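Local coordinates for Glyoxalase/bleomycin resistance protein/dioxygenase (Nostoc punctiforme PCC 73102, PDB 3KOL) that binds a metal ion, cobalt in this crystal, and may act as a glyoxalase or dioxygenase, at residues 24-29 with 78-83. Numbering follows the deposited sequence.
Sequences ALNVQD and FGEPEL
The backbones of Leu25 and Val27 hydrogen-bond to Phe78 and Glu80 where strands 17-27 and 74-79 run parallel, Asn26 in register with Phe78 and Val27 with Gly79; these are the first and fourth strands of a βαβββ module of the vicinal oxygen chelate (glyoxalase) fold. Three backbone bonds join them. Phe78 N donates to Leu25 O at 2.8 Å, and Val27 N gives its hydrogen to Phe78 O over 2.9 Å. Beyond the end of strand 74-79, Glu80 N still reaches Val27 O at 2.7 Å. Gly79 O, for its part, accepts from Lys63 NZ.

Asn26 and Phe78 share one face of the sheet, with amide and ring planes 78° apart. Both polar atoms of the amide are used: ND2 donates to Phe94 O of the second subunit, while OD1 takes a hydrogen from a water that also donates to Glu80 OE2. Glu80 lies beside Asn26, its CG packed 3.8 Å from Asn26 OD1, and the chain then bends at CD (chi2 -64°), turning the carboxylate toward that bridging water. The second subunit also continues the sheet by antiparallel pairing with residues 24-26, and its Tyr98 meets the Phe78 ring edge-to-face. Ala24 sits near a bound cobalt ion; its CB touches the edge of the Phe78 ring, 3.6 Å from CE2.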
loop_
_atom_site.group_PDB
_atom_site.type_symbol
_atom_site.label_atom_id
_atom_site.label_comp_id
_atom_site.label_asym_id
_atom_site.label_seq_id
_atom_site.Cartn_x
_atom_site.Cartn_y
_atom_site.Cartn_z
ATOM N N ALA A 24 -2.371 -5.457 0.380
ATOM C CA ALA A 24 -2.235 -6.759 1.011
ATOM C C ALA A 24 -0.811 -7.022 1.457
ATOM O O ALA A 24 0.148 -6.683 0.764
ATOM C CB ALA A 24 -2.686 -7.852 0.046
ATOM N N LEU A 25 -0.690 -7.623 2.635
ATOM C CA LEU A 25 0.598 -7.965 3.204
ATOM C C LEU A 25 0.594 -9.448 3.545
ATOM O O LEU A 25 -0.444 -10.002 3.906
ATOM C CB LEU A 25 0.857 -7.174 4.496
ATOM C CG LEU A 25 0.738 -5.645 4.532
ATOM C CD1 LEU A 25 1.111 -5.147 5.932
ATOM C CD2 LEU A 25 1.653 -5.016 3.497
ATOM N N ASN A 26 1.750 -10.090 3.403
ATOM C CA ASN A 26 1.895 -11.495 3.771
ATOM C C ASN A 26 2.572 -11.456 5.134
ATOM O O ASN A 26 3.582 -10.772 5.300
ATOM C CB ASN A 26 2.796 -12.243 2.793
ATOM C CG ASN A 26 2.146 -12.446 1.451
ATOM O OD1 ASN A 26 0.928 -12.609 1.364
ATOM N ND2 ASN A 26 2.951 -12.446 0.393
ATOM N N VAL A 27 2.023 -12.176 6.104
ATOM C CA VAL A 27 2.596 -12.177 7.444
ATOM C C VAL A 27 2.905 -13.595 7.920
ATOM O O VAL A 27 2.099 -14.509 7.740
ATOM C CB VAL A 27 1.633 -11.507 8.434
ATOM C CG1 VAL A 27 1.342 -10.078 7.975
ATOM C CG2 VAL A 27 0.338 -12.292 8.524
ATOM N N GLN A 28 4.074 -13.776 8.524
ATOM C CA GLN A 28 4.477 -15.095 9.009
ATOM C C GLN A 28 3.723 -15.475 10.284
ATOM O O GLN A 28 3.383 -16.643 10.484
ATOM C CB GLN A 28 5.991 -15.119 9.265
ATOM C CG GLN A 28 6.582 -16.523 9.368
ATOM C CD GLN A 28 6.312 -17.189 10.704
ATOM O OE1 GLN A 28 6.052 -18.393 10.774
ATOM N NE2 GLN A 28 6.399 -16.412 11.778
ATOM N N ASP A 29 3.457 -14.484 11.132
ATOM C CA ASP A 29 2.756 -14.705 12.397
ATOM C C ASP A 29 1.465 -13.886 12.430
ATOM O O ASP A 29 1.469 -12.727 12.845
ATOM C CB ASP A 29 3.657 -14.293 13.567
ATOM C CG ASP A 29 3.115 -14.742 14.914
ATOM O OD1 ASP A 29 1.880 -14.759 15.091
ATOM O OD2 ASP A 29 3.930 -15.062 15.805
ATOM N N PHE A 78 -2.434 -11.745 4.961
ATOM C CA PHE A 78 -2.480 -13.124 4.504
ATOM C C PHE A 78 -1.474 -13.936 5.297
ATOM O O PHE A 78 -0.277 -13.677 5.233
ATOM C CB PHE A 78 -2.146 -13.188 3.009
ATOM C CG PHE A 78 -3.263 -12.719 2.121
ATOM C CD1 PHE A 78 -4.268 -13.598 1.731
ATOM C CD2 PHE A 78 -3.334 -11.392 1.704
ATOM C CE1 PHE A 78 -5.330 -13.166 0.943
ATOM C CE2 PHE A 78 -4.397 -10.947 0.912
ATOM C CZ PHE A 78 -5.395 -11.836 0.532
ATOM N N GLY A 79 -1.966 -14.911 6.054
ATOM C CA GLY A 79 -1.079 -15.745 6.846
ATOM C C GLY A 79 -0.203 -16.621 5.974
ATOM O O GLY A 79 -0.701 -17.445 5.206
ATOM N N GLU A 80 1.107 -16.436 6.091
ATOM C CA GLU A 80 2.087 -17.194 5.317
ATOM C C GLU A 80 3.206 -17.623 6.262
ATOM O O GLU A 80 4.325 -17.125 6.174
ATOM C CB GLU A 80 2.676 -16.318 4.207
ATOM C CG GLU A 80 1.703 -15.924 3.107
ATOM C CD GLU A 80 1.202 -17.118 2.316
ATOM O OE1 GLU A 80 1.874 -18.171 2.348
ATOM O OE2 GLU A 80 0.148 -17.004 1.656
ATOM N N PRO A 81 2.918 -18.564 7.176
ATOM C CA PRO A 81 3.916 -19.044 8.136
ATOM C C PRO A 81 5.152 -19.700 7.532
ATOM O O PRO A 81 6.184 -19.801 8.191
ATOM C CB PRO A 81 3.114 -20.005 9.009
ATOM C CG PRO A 81 2.130 -20.576 8.041
ATOM C CD PRO A 81 1.670 -19.341 7.287
ATOM N N GLU A 82 5.064 -20.134 6.280
ATOM C CA GLU A 82 6.205 -20.786 5.650
ATOM C C GLU A 82 7.031 -19.886 4.737
ATOM O O GLU A 82 8.042 -20.319 4.181
ATOM C CB GLU A 82 5.738 -22.034 4.897
ATOM C CG GLU A 82 5.171 -23.094 5.829
ATOM C CD GLU A 82 4.862 -24.398 5.127
ATOM O OE1 GLU A 82 4.016 -24.397 4.207
ATOM O OE2 GLU A 82 5.468 -25.427 5.495
ATOM N N LEU A 83 6.614 -18.634 4.587
ATOM C CA LEU A 83 7.359 -17.704 3.749
ATOM C C LEU A 83 8.421 -16.977 4.558
ATOM O O LEU A 83 8.326 -16.874 5.780
ATOM C CB LEU A 83 6.417 -16.684 3.101
ATOM C CG LEU A 83 5.464 -17.236 2.039
ATOM C CD1 LEU A 83 4.656 -16.093 1.429
ATOM C CD2 LEU A 83 6.263 -17.949 0.956
HETATM O O HOH W 1 -0.109 -14.811 -0.158
#